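Side-chain contacts in MccF (Escherichia coli, PDB 4IIY), which confers self-immunity to the antibiotic microcin C7 and probably works as a carboxypeptidase-like hydrolase of the S66 family: residues 349-354 / 360-365; 190-193 / 197-200. The protein carries 1 engineered substitution. All coordinates share one frame; numbering follows the deposited sequence.

Contact 1 (349-354 / 360-365); sequences VKLAID and ISITEQ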
loop_
_atom_site.group_PDB
_atom_site.type_symbol
_atom_site.label_atom_id
_atom_site.label_comp_id
_atom_site.label_asym_id
_atom_site.label_seq_id
_atom_site.Cartn_x
_atom_site.Cartn_y
_atom_site.Cartn_z
ATOM N N VAL B 349 12.781 -1.352 21.347
ATOM C CA VAL B 349 13.912 -1.563 22.254
ATOM C C VAL B 349 15.083 -2.168 21.492
ATOM O O VAL B 349 14.921 -2.659 20.372
ATOM C CB VAL B 349 13.556 -2.488 23.445
ATOM C CG1 VAL B 349 12.472 -1.859 24.311
ATOM C CG2 VAL B 349 13.132 -3.887 22.963
ATOM N N LYS B 350 16.264 -2.140 22.105
ATOM C CA LYS B 350 17.457 -2.672 21.471
ATOM C C LYS B 350 17.466 -4.198 21.385
ATOM O O LYS B 350 17.154 -4.901 22.350
ATOM C CB LYS B 350 18.721 -2.186 22.192
ATOM C CG LYS B 350 19.019 -0.710 21.967
ATOM C CD LYS B 350 20.230 -0.265 22.768
ATOM C CE LYS B 350 20.441 1.236 22.650
ATOM N NZ LYS B 350 21.591 1.708 23.477
ATOM N N LEU B 351 17.855 -4.674 20.209
ATOM C CA LEU B 351 18.198 -6.071 19.972
ATOM C C LEU B 351 19.652 -6.149 19.540
ATOM O O LEU B 351 20.209 -5.177 19.024
ATOM C CB LEU B 351 17.361 -6.662 18.834
ATOM C CG LEU B 351 15.855 -6.451 18.825
ATOM C CD1 LEU B 351 15.272 -7.128 17.589
ATOM C CD2 LEU B 351 15.230 -7.000 20.095
ATOM N N ALA B 352 20.256 -7.317 19.719
ATOM C CA ALA B 352 21.576 -7.590 19.164
ATOM C C ALA B 352 21.493 -8.814 18.272
ATOM O O ALA B 352 21.078 -9.890 18.721
ATOM C CB ALA B 352 22.615 -7.799 20.273
ATOM N N ILE B 353 21.866 -8.653 17.011
ATOM C CA ILE B 353 21.948 -9.778 16.097
ATOM C C ILE B 353 23.414 -10.161 15.954
ATOM O O ILE B 353 24.239 -9.341 15.545
ATOM C CB ILE B 353 21.380 -9.441 14.704
ATOM C CG1 ILE B 353 19.951 -8.896 14.801
ATOM C CG2 ILE B 353 21.442 -10.675 13.802
ATOM C CD1 ILE B 353 19.429 -8.349 13.484
ATOM N N ASP B 354 23.740 -11.401 16.305
ATOM C CA ASP B 354 25.094 -11.896 16.129
ATOM C C ASP B 354 25.127 -12.723 14.862
ATOM O O ASP B 354 24.649 -13.856 14.824
ATOM C CB ASP B 354 25.521 -12.723 17.336
ATOM C CG ASP B 354 26.985 -13.106 17.292
ATOM O OD1 ASP B 354 27.540 -13.259 16.190
ATOM O OD2 ASP B 354 27.578 -13.248 18.389
ATOM N N ILE B 360 19.907 -14.060 17.837
ATOM C CA ILE B 360 19.306 -12.745 17.995
ATOM C C ILE B 360 18.792 -12.628 19.420
ATOM O O ILE B 360 18.178 -13.561 19.949
ATOM C CB ILE B 360 18.205 -12.474 16.922
ATOM C CG1 ILE B 360 17.511 -11.127 17.170
ATOM C CG2 ILE B 360 17.191 -13.612 16.831
ATOM C CD1 ILE B 360 16.525 -10.732 16.070
ATOM N N SER B 361 19.069 -11.491 20.049
ATOM C CA SER B 361 18.771 -11.291 21.457
ATOM C C SER B 361 18.121 -9.937 21.714
ATOM O O SER B 361 18.399 -8.967 21.004
ATOM C CB SER B 361 20.056 -11.364 22.292
ATOM O OG SER B 361 20.762 -12.578 22.075
ATOM N N ILE B 362 17.290 -9.878 22.750
ATOM C CA ILE B 362 16.796 -8.615 23.284
ATOM C C ILE B 362 17.788 -8.141 24.348
ATOM O O ILE B 362 18.146 -8.907 25.251
ATOM C CB ILE B 362 15.408 -8.773 23.930
ATOM C CG1 ILE B 362 14.426 -9.496 22.995
ATOM C CG2 ILE B 362 14.867 -7.424 24.366
ATOM C CD1 ILE B 362 13.182 -10.000 23.705
ATOM N N THR B 363 18.253 -6.898 24.241
ATOM C CA THR B 363 19.291 -6.420 25.154
ATOM C C THR B 363 18.855 -5.254 26.036
ATOM O O THR B 363 19.636 -4.774 26.865
ATOM C CB THR B 363 20.577 -6.028 24.404
ATOM O OG1 THR B 363 20.306 -4.923 23.534
ATOM C CG2 THR B 363 21.107 -7.205 23.595
ATOM N N GLU B 364 17.615 -4.805 25.872
ATOM C CA GLU B 364 17.093 -3.680 26.639
ATOM C C GLU B 364 15.800 -4.079 27.346
ATOM O O GLU B 364 14.961 -4.781 26.774
ATOM C CB GLU B 364 16.851 -2.486 25.709
ATOM C CG GLU B 364 16.154 -1.315 26.381
ATOM C CD GLU B 364 15.863 -0.163 25.438
ATOM O OE1 GLU B 364 16.248 -0.222 24.256
ATOM O OE2 GLU B 364 15.232 0.818 25.889
ATOM N N GLN B 365 15.634 -3.629 28.589
ATOM C CA GLN B 365 14.435 -3.902 29.370
ATOM C C GLN B 365 13.182 -3.447 28.625
ATOM O O GLN B 365 13.136 -2.339 28.090
ATOM C CB GLN B 365 14.505 -3.185 30.720
ATOM C CG GLN B 365 13.340 -3.478 31.634
ATOM C CD GLN B 365 13.460 -2.752 32.966
ATOM O OE1 GLN B 365 14.474 -2.109 33.247
ATOM N NE2 GLN B 365 12.425 -2.849 33.787
HETATM O O HOH W 1 22.429 -12.093 19.934
#
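Leu-351 facing Ile-362 and Ile-353 facing Ile-360 are the non-hydrogen-bonded pairs of an antiparallel beta hairpin, whose strands 350-354 and 359-362 lie next to each other in a mixed sheet between strands 236-245 and 198-199. Ala-352 and Ser-361 form the hydrogen-bonded pair between them, with N of Ala-352 2.8 Å from O of Ser-361 and the return bond from Ser-361 N to Ala-352 O. A water also donates to that Ala-352 carbonyl and accepts from OG of Ser-361, which has a further partner in Thr-199.

The isoleucine and leucine side chains build one apolar face. CG1 of Ile-360, anti to N (chi1 176°), thereby runs the same way as CG1 of Ile-353, 4.1 Å away, while CD2 of Leu-351 meets CG1 of Ile-362 at 3.9 Å. Ile-299 of strand 297-301 packs against this face. On the other face, the CB of Ala-352 touches CG2 of Thr-363 at 3.7 Å; OG1 of that threonine is bound to Glu-238.

Past Thr-363, whose N still reaches O of Lys-350 at 3.0 Å, a side chain takes over. The extended Glu-364 brings OE1 to within 2.9 Å of N of Lys-350, which approaches from the anti side and 29° out of the carboxylate plane. With an alanine here, the Lys-350 amide would probably lose this acceptor and a gap open beside CB of Val-349, against which the carboxylate carbon rests. The chemistry thus implies a hairpin held by backbone bonds in its strands and by a carboxylate standing in for a backbone carbonyl just beyond the last bridged pair.

Contact 2 (190-193 / 197-200); sequences LTRK and IYTY. With EDO (1,2-ethanediol), chain O; EDO (1,2-ethanediol), chain Q.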
loop_
_atom_site.group_PDB
_atom_site.type_symbol
_atom_site.label_atom_id
_atom_site.label_comp_id
_atom_site.label_asym_id
_atom_site.label_seq_id
_atom_site.Cartn_x
_atom_site.Cartn_y
_atom_site.Cartn_z
ATOM N N LEU B 190 6.982 -12.596 27.985
ATOM C CA LEU B 190 6.161 -11.686 28.763
ATOM C C LEU B 190 6.229 -11.928 30.276
ATOM O O LEU B 190 5.883 -11.034 31.050
ATOM C CB LEU B 190 4.710 -11.716 28.269
ATOM C CG LEU B 190 4.498 -11.282 26.812
ATOM C CD1 LEU B 190 3.041 -11.428 26.426
ATOM C CD2 LEU B 190 4.969 -9.851 26.567
ATOM N N THR B 191 6.658 -13.116 30.704
ATOM C CA THR B 191 6.731 -13.397 32.146
ATOM C C THR B 191 8.141 -13.454 32.728
ATOM O O THR B 191 8.300 -13.387 33.952
ATOM C CB THR B 191 6.011 -14.701 32.551
ATOM O OG1 THR B 191 6.752 -15.835 32.086
ATOM C CG2 THR B 191 4.594 -14.739 32.020
ATOM N N ARG B 192 9.162 -13.568 31.885
ATOM C CA ARG B 192 10.525 -13.743 32.388
ATOM C C ARG B 192 11.011 -12.563 33.220
ATOM O O ARG B 192 10.549 -11.436 33.059
ATOM C CB ARG B 192 11.510 -13.993 31.239
ATOM C CG ARG B 192 11.646 -12.834 30.250
ATOM C CD ARG B 192 12.672 -13.135 29.175
ATOM N NE ARG B 192 14.047 -12.962 29.653
ATOM C CZ ARG B 192 14.661 -11.786 29.720
ATOM N NH1 ARG B 192 14.020 -10.679 29.368
ATOM N NH2 ARG B 192 15.913 -11.710 30.162
ATOM N N LYS B 193 11.949 -12.834 34.120
ATOM C CA LYS B 193 12.632 -11.764 34.834
ATOM C C LYS B 193 13.415 -10.913 33.850
ATOM O O LYS B 193 14.028 -11.435 32.919
ATOM C CB LYS B 193 13.589 -12.340 35.876
ATOM C CG LYS B 193 12.940 -13.270 36.881
ATOM C CD LYS B 193 11.866 -12.558 37.679
ATOM C CE LYS B 193 11.743 -13.137 39.080
ATOM N NZ LYS B 193 12.144 -12.139 40.111
ATOM N N ILE B 197 20.471 -10.352 29.008
ATOM C CA ILE B 197 19.884 -10.401 27.679
ATOM C C ILE B 197 19.022 -11.646 27.535
ATOM O O ILE B 197 19.182 -12.624 28.277
ATOM C CB ILE B 197 20.955 -10.348 26.556
ATOM C CG1 ILE B 197 21.670 -11.695 26.385
ATOM C CG2 ILE B 197 21.950 -9.216 26.817
ATOM C CD1 ILE B 197 22.654 -11.712 25.228
ATOM N N TYR B 198 18.086 -11.594 26.595
ATOM C CA TYR B 198 17.296 -12.762 26.248
ATOM C C TYR B 198 17.621 -13.185 24.818
ATOM O O TYR B 198 17.429 -12.403 23.885
ATOM C CB TYR B 198 15.792 -12.489 26.358
ATOM C CG TYR B 198 15.045 -13.655 25.781
ATOM C CD1 TYR B 198 14.889 -14.821 26.517
ATOM C CD2 TYR B 198 14.596 -13.641 24.466
ATOM C CE1 TYR B 198 14.262 -15.934 25.975
ATOM C CE2 TYR B 198 13.969 -14.746 23.920
ATOM C CZ TYR B 198 13.801 -15.885 24.678
ATOM O OH TYR B 198 13.181 -16.980 24.121
ATOM N N THR B 199 18.088 -14.419 24.633
ATOM C CA THR B 199 18.423 -14.929 23.310
ATOM C C THR B 199 17.319 -15.856 22.806
ATOM O O THR B 199 16.954 -16.832 23.470
ATOM C CB THR B 199 19.785 -15.656 23.324
ATOM O OG1 THR B 199 20.790 -14.754 23.812
ATOM C CG2 THR B 199 20.162 -16.133 21.924
ATOM N N TYR B 200 16.774 -15.545 21.634
ATOM C CA TYR B 200 15.668 -16.319 21.084
ATOM C C TYR B 200 16.045 -17.761 20.767
ATOM O O TYR B 200 17.142 -18.039 20.275
ATOM C CB TYR B 200 15.122 -15.653 19.819
ATOM C CG TYR B 200 14.199 -14.499 20.112
ATOM C CD1 TYR B 200 12.848 -14.716 20.381
ATOM C CD2 TYR B 200 14.670 -13.195 20.122
ATOM C CE1 TYR B 200 11.996 -13.672 20.658
ATOM C CE2 TYR B 200 13.820 -12.138 20.399
ATOM C CZ TYR B 200 12.491 -12.386 20.664
ATOM O OH TYR B 200 11.656 -11.329 20.948
HETATM C C1 EDO O . 17.330 -14.710 29.616
HETATM O O1 EDO O . 17.798 -13.835 30.652
HETATM C C2 EDO O . 16.474 -15.830 30.200
HETATM O O2 EDO O . 15.180 -15.351 30.592
HETATM C C1 EDO Q . 16.610 -7.862 28.087
HETATM O O1 EDO Q . 16.277 -9.250 28.086
HETATM C C2 EDO Q . 15.768 -7.170 29.149
HETATM O O2 EDO Q . 14.893 -8.117 29.774
#
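Arg-192 and Tyr-198 meet across a short alpha-to-beta connection, in which helix 178-191 gives way to a loop that delivers the chain to strand 198-199, the outermost strand on this side of its sheet. Arg-192 is the first residue to leave helical geometry, and its side chain reaches over the loop to the start of the strand.

The tightly packed part is small: a methylene and one ring carbon lie against the flat, charged group. CB of Tyr-198 sits over the centre of one face of the guanidinium, 3.6 Å from CZ of Arg-192. The phenol ring itself does not stack on that group, since the two planes are turned 51° apart; instead its CD1 touches NE of Arg-192 at 3.7 Å and, a little farther off, the CD methylene. A bend in the arginine chain at chi3 (-78°) turns the flat group so that this face is presented to the tyrosine. Lys-188 and Ile-189 of the helix also touch the Tyr-198 side chain, which therefore packs against both the helix and its exit.

Elsewhere around the guanidinium the contact is looser. No hydrogen bond joins the two segments directly; two 1,2-ethanediol molecules, probably from the crystallisation liquor, border the group. Both oxygens of one accept from NH1 of Arg-192, O2 at 2.7 Å near the guanidinium plane and O1 only weakly, from out of the plane on the tyrosine side. Within the protein, NH1 also bonds Tyr-366 and NH2 bonds the carbonyl of Gly-196, so the group is not held by solvent components alone. The other diol spans two nitrogens along the rim: its O2 takes the NE hydrogen of Arg-192 at 2.8 Å in a nearly straight bond (170°), and its O1 accepts from NH2 at 2.9 Å while giving a weak bond to O of Ile-197.

Contact 2 closes before contact 1 opens, with nearly 150 residues between them, yet their centres lie only about 10 Å apart on the same side of the chain's centre. The mixed sheet brings them together: strand 359-362 pairs with 350-354 in contact 1 and, along its other edge, with 198-199 from contact 2. A probable backbone hydrogen bond, Ile-362 N to Tyr-198 O at 2.8 Å, helps seal that seam. An earlier helix-to-strand connection is thereby fastened to a late hairpin, tying together two distant parts of the sequence away from the annotated active-site residues.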